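Local coordinates for protein CG8862 (Drosophila melanogaster, PDB 3ISM) that probably cleaves DNA and RNA without sequence specificity as a magnesium-dependent mitochondrial endonuclease of the His-Me finger clan, at residues Trp52-Thr58 / Ser152-Thr158; Tyr191-Val195 / Ala235-Phe240. All blocks are in the same frame, centred on the assembly; numbering follows the deposited sequence. Where two conformers were deposited one is given.

Contact 1 (Trp52-Thr58 / Ser152-Thr158)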
ATOM      1  N   TRP B  52      -1.472   3.058 -11.720  1.00 27.79           N
ATOM      2  CA  TRP B  52      -1.518   4.219 -12.615  1.00 27.56           C
ATOM      3  C   TRP B  52      -1.999   3.797 -13.999  1.00 27.86           C
ATOM      4  O   TRP B  52      -1.949   2.602 -14.361  1.00 27.49           O
ATOM      5  CB  TRP B  52      -0.144   4.929 -12.731  1.00 27.21           C
ATOM      6  CG  TRP B  52       1.037   4.048 -13.111  1.00 26.08           C
ATOM      7  CD1 TRP B  52       1.932   3.477 -12.258  1.00 26.94           C
ATOM      8  CD2 TRP B  52       1.463   3.679 -14.435  1.00 26.35           C
ATOM      9  NE1 TRP B  52       2.874   2.751 -12.956  1.00 26.55           N
ATOM     10  CE2 TRP B  52       2.610   2.861 -14.295  1.00 27.50           C
ATOM     11  CE3 TRP B  52       0.982   3.940 -15.717  1.00 25.97           C
ATOM     12  CZ2 TRP B  52       3.276   2.304 -15.392  1.00 26.34           C
ATOM     13  CZ3 TRP B  52       1.655   3.380 -16.819  1.00 26.94           C
ATOM     14  CH2 TRP B  52       2.774   2.566 -16.640  1.00 26.51           C
ATOM     15  N   VAL B  53      -2.504   4.768 -14.761  1.00 27.73           N
ATOM     16  CA  VAL B  53      -2.659   4.576 -16.193  1.00 27.60           C
ATOM     17  C   VAL B  53      -1.932   5.730 -16.905  1.00 27.81           C
ATOM     18  O   VAL B  53      -1.693   6.789 -16.299  1.00 26.81           O
ATOM     19  CB  VAL B  53      -4.141   4.530 -16.640  1.00 28.00           C
ATOM     20  CG1 VAL B  53      -4.885   3.388 -15.990  1.00 27.60           C
ATOM     21  CG2 VAL B  53      -4.836   5.864 -16.350  1.00 28.17           C
ATOM     22  N   PHE B  54      -1.591   5.517 -18.176  1.00 27.19           N
ATOM     23  CA  PHE B  54      -0.901   6.523 -18.948  1.00 27.76           C
ATOM     24  C   PHE B  54      -1.578   6.704 -20.310  1.00 27.39           C
ATOM     25  O   PHE B  54      -1.989   5.735 -20.956  1.00 27.17           O
ATOM     26  CB  PHE B  54       0.591   6.185 -19.121  1.00 28.28           C
ATOM     27  CG  PHE B  54       1.485   7.375 -18.949  1.00 29.66           C
ATOM     28  CD1 PHE B  54       2.173   7.572 -17.755  1.00 31.36           C
ATOM     29  CD2 PHE B  54       1.578   8.340 -19.952  1.00 29.57           C
ATOM     30  CE1 PHE B  54       2.973   8.710 -17.577  1.00 33.12           C
ATOM     31  CE2 PHE B  54       2.365   9.476 -19.777  1.00 32.24           C
ATOM     32  CZ  PHE B  54       3.058   9.667 -18.581  1.00 30.52           C
ATOM     33  N   GLU B  55      -1.700   7.954 -20.731  1.00 26.80           N
ATOM     34  CA  GLU B  55      -2.419   8.290 -21.966  1.00 26.38           C
ATOM     35  C   GLU B  55      -1.645   9.349 -22.723  1.00 26.05           C
ATOM     36  O   GLU B  55      -0.990  10.196 -22.125  1.00 25.08           O
ATOM     37  CB  GLU B  55      -3.823   8.814 -21.658  1.00 25.71           C
ATOM     38  CG  GLU B  55      -4.781   7.812 -20.955  1.00 26.34           C
ATOM     39  CD  GLU B  55      -6.053   8.501 -20.423  1.00 26.83           C
ATOM     40  OE1 GLU B  55      -5.932   9.407 -19.569  1.00 27.00           O
ATOM     41  OE2 GLU B  55      -7.171   8.142 -20.852  1.00 25.82           O
ATOM     42  N   HIS B  56      -1.716   9.280 -24.049  1.00 26.10           N
ATOM     43  CA  HIS B  56      -1.188  10.318 -24.899  1.00 25.99           C
ATOM     44  C   HIS B  56      -2.342  10.782 -25.777  1.00 26.26           C
ATOM     45  O   HIS B  56      -2.799  10.044 -26.644  1.00 26.40           O
ATOM     46  CB  HIS B  56      -0.002   9.807 -25.737  1.00 25.57           C
ATOM     47  CG  HIS B  56       0.253  10.611 -26.980  1.00 24.71           C
ATOM     48  ND1 HIS B  56       0.384  10.033 -28.223  1.00 24.82           N
ATOM     49  CD2 HIS B  56       0.370  11.948 -27.174  1.00 22.96           C
ATOM     50  CE1 HIS B  56       0.577  10.978 -29.131  1.00 24.07           C
ATOM     51  NE2 HIS B  56       0.567  12.150 -28.521  1.00 24.63           N
ATOM     52  N   LEU B  57      -2.807  12.004 -25.529  1.00 26.38           N
ATOM     53  CA  LEU B  57      -3.982  12.548 -26.195  1.00 26.23           C
ATOM     54  C   LEU B  57      -3.600  13.559 -27.270  1.00 26.16           C
ATOM     55  O   LEU B  57      -2.659  14.360 -27.100  1.00 25.74           O
ATOM     56  CB  LEU B  57      -4.928  13.224 -25.189  1.00 26.13           C
ATOM     57  CG  LEU B  57      -5.166  12.582 -23.815  1.00 27.37           C
ATOM     58  CD1 LEU B  57      -6.174  13.437 -23.024  1.00 27.86           C
ATOM     59  CD2 LEU B  57      -5.643  11.123 -23.905  1.00 26.57           C
ATOM     60  N   THR B  58      -4.335  13.493 -28.378  1.00 25.38           N
ATOM     61  CA  THR B  58      -4.313  14.511 -29.396  1.00 25.67           C
ATOM     62  C   THR B  58      -5.751  15.011 -29.603  1.00 25.55           C
ATOM     63  O   THR B  58      -6.712  14.418 -29.087  1.00 25.41           O
ATOM     64  CB  THR B  58      -3.766  13.960 -30.735  1.00 26.11           C
ATOM     65  OG1 THR B  58      -4.561  12.843 -31.141  1.00 26.49           O
ATOM     66  CG2 THR B  58      -2.304  13.513 -30.590  1.00 25.61           C
ATOM     67  N   SER B 152      -0.535  20.407 -28.983  1.00 25.23           N
ATOM     68  CA  SER B 152      -0.766  19.391 -30.007  0.50 25.21           C
ATOM     69  C   SER B 152      -0.771  17.974 -29.436  1.00 24.99           C
ATOM     70  O   SER B 152      -1.463  17.084 -29.946  1.00 25.43           O
ATOM     71  CB  SER B 152       0.303  19.496 -31.089  0.50 24.99           C
ATOM     72  OG  SER B 152       0.071  20.606 -31.931  0.50 25.86           O
ATOM     73  N   ASN B 153       0.022  17.770 -28.389  1.00 24.29           N
ATOM     74  CA  ASN B 153       0.147  16.479 -27.753  1.00 24.26           C
ATOM     75  C   ASN B 153       0.087  16.667 -26.250  1.00 24.48           C
ATOM     76  O   ASN B 153       0.801  17.507 -25.691  1.00 24.52           O
ATOM     77  CB  ASN B 153       1.458  15.800 -28.165  1.00 24.05           C
ATOM     78  CG  ASN B 153       1.513  15.488 -29.661  1.00 24.14           C
ATOM     79  OD1 ASN B 153       1.022  14.449 -30.097  1.00 23.28           O
ATOM     80  ND2 ASN B 153       2.100  16.401 -30.452  1.00 22.71           N
ATOM     81  N   VAL B 154      -0.795  15.916 -25.604  1.00 24.45           N
ATOM     82  CA  VAL B 154      -0.977  16.000 -24.156  1.00 24.67           C
ATOM     83  C   VAL B 154      -0.742  14.625 -23.540  1.00 24.77           C
ATOM     84  O   VAL B 154      -1.431  13.668 -23.892  1.00 24.96           O
ATOM     85  CB  VAL B 154      -2.402  16.506 -23.800  1.00 24.80           C
ATOM     86  CG1 VAL B 154      -2.669  16.395 -22.305  1.00 24.58           C
ATOM     87  CG2 VAL B 154      -2.601  17.947 -24.287  1.00 23.14           C
ATOM     88  N   TYR B 155       0.240  14.519 -22.647  1.00 24.40           N
ATOM     89  CA  TYR B 155       0.532  13.242 -21.997  1.00 25.26           C
ATOM     90  C   TYR B 155       0.052  13.304 -20.562  1.00 26.01           C
ATOM     91  O   TYR B 155       0.275  14.301 -19.869  1.00 26.20           O
ATOM     92  CB  TYR B 155       2.031  12.911 -22.050  1.00 25.33           C
ATOM     93  CG  TYR B 155       2.586  12.742 -23.445  1.00 25.52           C
ATOM     94  CD1 TYR B 155       2.809  11.477 -23.980  1.00 25.32           C
ATOM     95  CD2 TYR B 155       2.895  13.850 -24.225  1.00 24.11           C
ATOM     96  CE1 TYR B 155       3.324  11.319 -25.268  1.00 25.68           C
ATOM     97  CE2 TYR B 155       3.405  13.703 -25.508  1.00 26.22           C
ATOM     98  CZ  TYR B 155       3.616  12.441 -26.018  1.00 25.63           C
ATOM     99  OH  TYR B 155       4.127  12.322 -27.288  1.00 28.34           O
ATOM    100  N   VAL B 156      -0.626  12.257 -20.120  1.00 26.72           N
ATOM    101  CA  VAL B 156      -1.248  12.286 -18.801  1.00 27.81           C
ATOM    102  C   VAL B 156      -1.183  10.943 -18.067  1.00 28.47           C
ATOM    103  O   VAL B 156      -1.476   9.884 -18.632  1.00 28.98           O
ATOM    104  CB  VAL B 156      -2.714  12.881 -18.848  1.00 27.85           C
ATOM    105  CG1 VAL B 156      -3.553  12.185 -19.918  1.00 27.95           C
ATOM    106  CG2 VAL B 156      -3.393  12.821 -17.472  1.00 24.92           C
ATOM    107  N   CYS B 157      -0.754  11.025 -16.814  1.00 28.92           N
ATOM    108  CA  CYS B 157      -0.756   9.914 -15.888  1.00 28.94           C
ATOM    109  C   CYS B 157      -1.781  10.164 -14.792  1.00 28.85           C
ATOM    110  O   CYS B 157      -1.786  11.223 -14.153  1.00 28.72           O
ATOM    111  CB  CYS B 157       0.626   9.748 -15.255  1.00 29.11           C
ATOM    112  SG  CYS B 157       0.754   8.280 -14.192  1.00 30.74           S
ATOM    113  N   THR B 158      -2.649   9.179 -14.589  1.00 28.88           N
ATOM    114  CA  THR B 158      -3.772   9.261 -13.664  1.00 29.26           C
ATOM    115  C   THR B 158      -3.647   8.084 -12.706  1.00 29.37           C
ATOM    116  O   THR B 158      -3.323   6.987 -13.146  1.00 29.74           O
ATOM    117  CB  THR B 158      -5.116   9.129 -14.440  1.00 29.29           C
ATOM    118  OG1 THR B 158      -5.220  10.172 -15.426  1.00 29.62           O
ATOM    119  CG2 THR B 158      -6.304   9.197 -13.488  1.00 29.09           C
TER
HETATM  120  O   HOH W   1      -3.992   9.209 -17.707  1.00 22.70           O
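Val-156 O is gripped twice: Glu-55 N donates to it across the strands at 2.9 Å, and a water donates to it at 2.8 Å. The same water donates to Glu-55 OE1 and accepts from Thr-158 OG1, tying the carboxylate of one strand to the hydroxyl of the other. The second carboxylate oxygen, Glu-55 OE2, is bonded by His-108 and Asn-107, and Thr-158 OG1 is also bonded to Lys-192, so this polar cluster is satisfied from several sides; the side chain of Thr-158 is about 6 Å from that of Glu-141, a magnesium-binding residue. Beside the cluster, Val-156 CG1 packs along Glu-55 CB. The backbones form an antiparallel ladder in the middle of the central mixed sheet of this nuclease fold, with hydrogen-bonded pairs Val-53/Thr-158, Glu-55/Val-156 and Leu-57/Val-154; helix 136-146 packs on the face of Leu-57, Val-154, Val-156 and Thr-158 through Val-144 and Trp-137. The opposite face, with Phe-54, His-56, Tyr-155 and Cys-157, is largely aromatic. His-56 CG is anti to the backbone N (chi1 158°), which lays the imidazole over the Tyr-155 ring in an offset stack, centroids 4.5 Å apart and planes at 14°. In the imidazole plane, His-56 NE2 donates to Asn-153 OD1 at 2.8 Å, nearly straight at 167°, while ND1 is bonded to Arg-18. With an alanine here, Asn-153 OD1 is likely to lose its donor, Arg-18 a partner, and the Tyr-155 ring its stacking neighbour. Farther along, Phe-54 sets CE1 against Cys-157 CB at 3.5 Å, and Val-156 O and Cys-157 CA lie over one face of its ring, toward the rim. Cys-157 SG approaches the Phe-54 and Trp-52 rings obliquely, and touches Trp-52 CB at 3.8 Å.

Contact 2 (Tyr191-Val195 / Ala235-Phe240)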
ATOM      1  N   TYR B 191      -4.858  11.576  -8.561  1.00 29.07           N
ATOM      2  CA  TYR B 191      -4.054  12.640  -9.174  1.00 29.49           C
ATOM      3  C   TYR B 191      -4.126  12.544 -10.686  1.00 29.61           C
ATOM      4  O   TYR B 191      -4.434  11.487 -11.228  1.00 29.70           O
ATOM      5  CB  TYR B 191      -2.566  12.548  -8.767  1.00 28.97           C
ATOM      6  CG  TYR B 191      -1.924  11.237  -9.154  1.00 27.90           C
ATOM      7  CD1 TYR B 191      -1.500  10.987 -10.464  1.00 28.08           C
ATOM      8  CD2 TYR B 191      -1.757  10.236  -8.210  1.00 29.53           C
ATOM      9  CE1 TYR B 191      -0.954   9.768 -10.819  1.00 27.07           C
ATOM     10  CE2 TYR B 191      -1.196   9.023  -8.540  1.00 27.81           C
ATOM     11  CZ  TYR B 191      -0.807   8.795  -9.839  1.00 29.03           C
ATOM     12  OH  TYR B 191      -0.264   7.586 -10.140  1.00 29.02           O
ATOM     13  N   LYS B 192      -3.799  13.650 -11.347  1.00 29.65           N
ATOM     14  CA  LYS B 192      -3.426  13.649 -12.757  1.00 29.58           C
ATOM     15  C   LYS B 192      -2.171  14.484 -12.877  1.00 29.44           C
ATOM     16  O   LYS B 192      -2.120  15.612 -12.392  1.00 29.63           O
ATOM     17  CB  LYS B 192      -4.524  14.239 -13.645  1.00 29.51           C
ATOM     18  CG  LYS B 192      -5.694  13.284 -13.892  1.00 29.30           C
ATOM     19  CD  LYS B 192      -6.642  13.869 -14.932  1.00 29.95           C
ATOM     20  CE  LYS B 192      -7.894  13.001 -15.137  1.00 30.10           C
ATOM     21  NZ  LYS B 192      -7.573  11.710 -15.803  1.00 30.39           N
ATOM     22  N   VAL B 193      -1.154  13.922 -13.514  1.00 29.06           N
ATOM     23  CA  VAL B 193       0.069  14.653 -13.784  1.00 29.04           C
ATOM     24  C   VAL B 193       0.222  14.695 -15.297  1.00 29.17           C
ATOM     25  O   VAL B 193       0.205  13.660 -15.949  1.00 29.22           O
ATOM     26  CB  VAL B 193       1.311  14.028 -13.063  1.00 28.82           C
ATOM     27  CG1 VAL B 193       2.583  14.828 -13.398  1.00 29.66           C
ATOM     28  CG2 VAL B 193       1.099  14.009 -11.547  1.00 27.68           C
ATOM     29  N   ILE B 194       0.364  15.909 -15.836  1.00 29.29           N
ATOM     30  CA  ILE B 194       0.127  16.204 -17.250  1.00 29.11           C
ATOM     31  C   ILE B 194       1.285  17.005 -17.871  1.00 29.61           C
ATOM     32  O   ILE B 194       1.771  17.961 -17.269  1.00 30.15           O
ATOM     33  CB  ILE B 194      -1.166  17.068 -17.386  1.00 29.05           C
ATOM     34  CG1 ILE B 194      -2.360  16.422 -16.656  1.00 27.97           C
ATOM     35  CG2 ILE B 194      -1.489  17.371 -18.838  1.00 28.35           C
ATOM     36  CD1 ILE B 194      -3.279  17.440 -15.979  1.00 27.22           C
ATOM     37  N   VAL B 195       1.719  16.633 -19.071  1.00 29.16           N
ATOM     38  CA  VAL B 195       2.688  17.437 -19.801  1.00 29.04           C
ATOM     39  C   VAL B 195       2.152  17.731 -21.192  1.00 29.85           C
ATOM     40  O   VAL B 195       1.810  16.812 -21.932  1.00 29.55           O
ATOM     41  CB  VAL B 195       4.085  16.732 -19.889  1.00 29.32           C
ATOM     42  CG1 VAL B 195       4.973  17.341 -20.989  1.00 27.57           C
ATOM     43  CG2 VAL B 195       4.796  16.777 -18.548  1.00 26.91           C
ATOM     44  N   ALA B 235       2.857   9.077  -4.047  1.00 31.27           N
ATOM     45  CA  ALA B 235       2.473   7.894  -4.852  1.00 30.11           C
ATOM     46  C   ALA B 235       3.502   6.786  -4.848  1.00 30.30           C
ATOM     47  O   ALA B 235       3.183   5.643  -5.186  1.00 30.44           O
ATOM     48  CB  ALA B 235       2.170   8.288  -6.315  1.00 29.72           C
ATOM     49  N   GLY B 236       4.750   7.117  -4.527  1.00 30.24           N
ATOM     50  CA  GLY B 236       5.822   6.140  -4.681  1.00 29.85           C
ATOM     51  C   GLY B 236       6.114   5.917  -6.153  1.00 29.99           C
ATOM     52  O   GLY B 236       6.427   4.817  -6.565  1.00 30.10           O
ATOM     53  N   LEU B 237       5.994   6.972  -6.953  1.00 29.62           N
ATOM     54  CA  LEU B 237       6.210   6.885  -8.407  1.00 30.22           C
ATOM     55  C   LEU B 237       6.955   8.111  -8.869  1.00 29.89           C
ATOM     56  O   LEU B 237       6.852   9.150  -8.240  1.00 29.95           O
ATOM     57  CB  LEU B 237       4.869   6.848  -9.161  1.00 29.40           C
ATOM     58  CG  LEU B 237       3.941   5.649  -8.915  1.00 30.94           C
ATOM     59  CD1 LEU B 237       2.554   5.847  -9.551  1.00 28.43           C
ATOM     60  CD2 LEU B 237       4.597   4.357  -9.407  1.00 29.36           C
ATOM     61  N   LEU B 238       7.675   8.007  -9.982  1.00 30.66           N
ATOM     62  CA  LEU B 238       8.262   9.190 -10.618  1.00 30.82           C
ATOM     63  C   LEU B 238       7.643   9.409 -11.995  1.00 30.99           C
ATOM     64  O   LEU B 238       7.670   8.520 -12.856  1.00 31.19           O
ATOM     65  CB  LEU B 238       9.790   9.082 -10.713  1.00 30.91           C
ATOM     66  CG  LEU B 238      10.584   8.977  -9.399  1.00 31.73           C
ATOM     67  CD1 LEU B 238      11.992   8.459  -9.700  1.00 33.38           C
ATOM     68  CD2 LEU B 238      10.651  10.304  -8.623  1.00 30.96           C
ATOM     69  N   PHE B 239       7.096  10.602 -12.202  1.00 31.67           N
ATOM     70  CA  PHE B 239       6.399  10.933 -13.454  1.00 31.39           C
ATOM     71  C   PHE B 239       7.309  11.695 -14.394  1.00 31.81           C
ATOM     72  O   PHE B 239       8.121  12.534 -13.958  1.00 31.86           O
ATOM     73  CB  PHE B 239       5.106  11.729 -13.178  1.00 31.19           C
ATOM     74  CG  PHE B 239       4.228  11.105 -12.133  1.00 30.55           C
ATOM     75  CD1 PHE B 239       3.496   9.949 -12.410  1.00 30.69           C
ATOM     76  CD2 PHE B 239       4.145  11.658 -10.865  1.00 29.30           C
ATOM     77  CE1 PHE B 239       2.691   9.357 -11.430  1.00 29.01           C
ATOM     78  CE2 PHE B 239       3.357  11.074  -9.875  1.00 29.56           C
ATOM     79  CZ  PHE B 239       2.610   9.923 -10.168  1.00 29.45           C
ATOM     80  N   PHE B 240       7.195  11.374 -15.686  1.00 31.98           N
ATOM     81  CA  PHE B 240       7.950  12.064 -16.719  1.00 32.44           C
ATOM     82  C   PHE B 240       9.445  12.109 -16.367  1.00 33.27           C
ATOM     83  O   PHE B 240      10.111  13.147 -16.498  1.00 33.26           O
ATOM     84  CB  PHE B 240       7.342  13.461 -16.960  1.00 31.62           C
ATOM     85  CG  PHE B 240       5.886  13.414 -17.390  1.00 31.24           C
ATOM     86  CD1 PHE B 240       5.547  13.233 -18.734  1.00 29.12           C
ATOM     87  CD2 PHE B 240       4.862  13.506 -16.456  1.00 29.19           C
ATOM     88  CE1 PHE B 240       4.223  13.163 -19.128  1.00 29.38           C
ATOM     89  CE2 PHE B 240       3.533  13.438 -16.848  1.00 27.73           C
ATOM     90  CZ  PHE B 240       3.210  13.265 -18.183  1.00 28.87           C
TER
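Strand 191-195 and the irregular chain 235-240 run in nearly the same direction, 8° apart end to end, but no hydrogen bond joins them: their backbones stay separated, with Val-193 CA and Phe-239 CA 7.3 Å apart. The loop leaves helix 228-235 at Gly-236, which has positive phi, and runs along strand 191-195 over one face of the central mixed sheet; the contact is made mainly by side chains. Tyr-191, Val-193 and Val-195, alternate residues of the strand, point toward it. The Tyr-191 ring meets Phe-239 obliquely, planes at 55°, with Tyr-191 CZ 3.6 Å from Phe-239 CZ. Its hydroxyl end lies against a methyl, Tyr-191 OH to Leu-237 CD1 at 3.4 Å, and Tyr-191 CE2 touches Ala-235 CB. Val-193 divides its branches between two rings: CG2, anti to the carbonyl carbon, sits over a face of Phe-239 toward the rim, whereas CG1, anti to the backbone N (chi1 179°), reaches Phe-240 CE2 at 3.8 Å. Val-231 of the preceding helix packs on Tyr-191, Val-193 and Phe-239. Leu-237 also packs on Arg-45, and Leu-238 on His-82, of the second subunit. The Phe-240 ring carries Val-195 CG2 over the centre of one face, 3.5 Å from the centroid, a CH-pi contact, while Val-193 O lies in the ring plane at the edge, 3.5 Å from Phe-240 CE2.

Both contacts are buried and share the central sheet, where strands 153-161 and 189-197 are neighbours; the backbone bond Cys-157 O to Val-193 N (2.8 Å) joins them directly. Contact 1 lies within the sheet and is held by main-chain pairing, with a hydrated polar cluster on the face near the metal site. Contact 2 is layered on the opposite, largely aromatic face and relies on apolar side chains. There the two meet: Phe-239 CE1 packs on Cys-157 SG at 3.5 Å, and Phe-240 stands edge-to-face with Phe-54. Lys-192, between the loop-facing residues of its strand, lies on the metal-site face against helix 136-146. Only contact 2 approaches the second subunit.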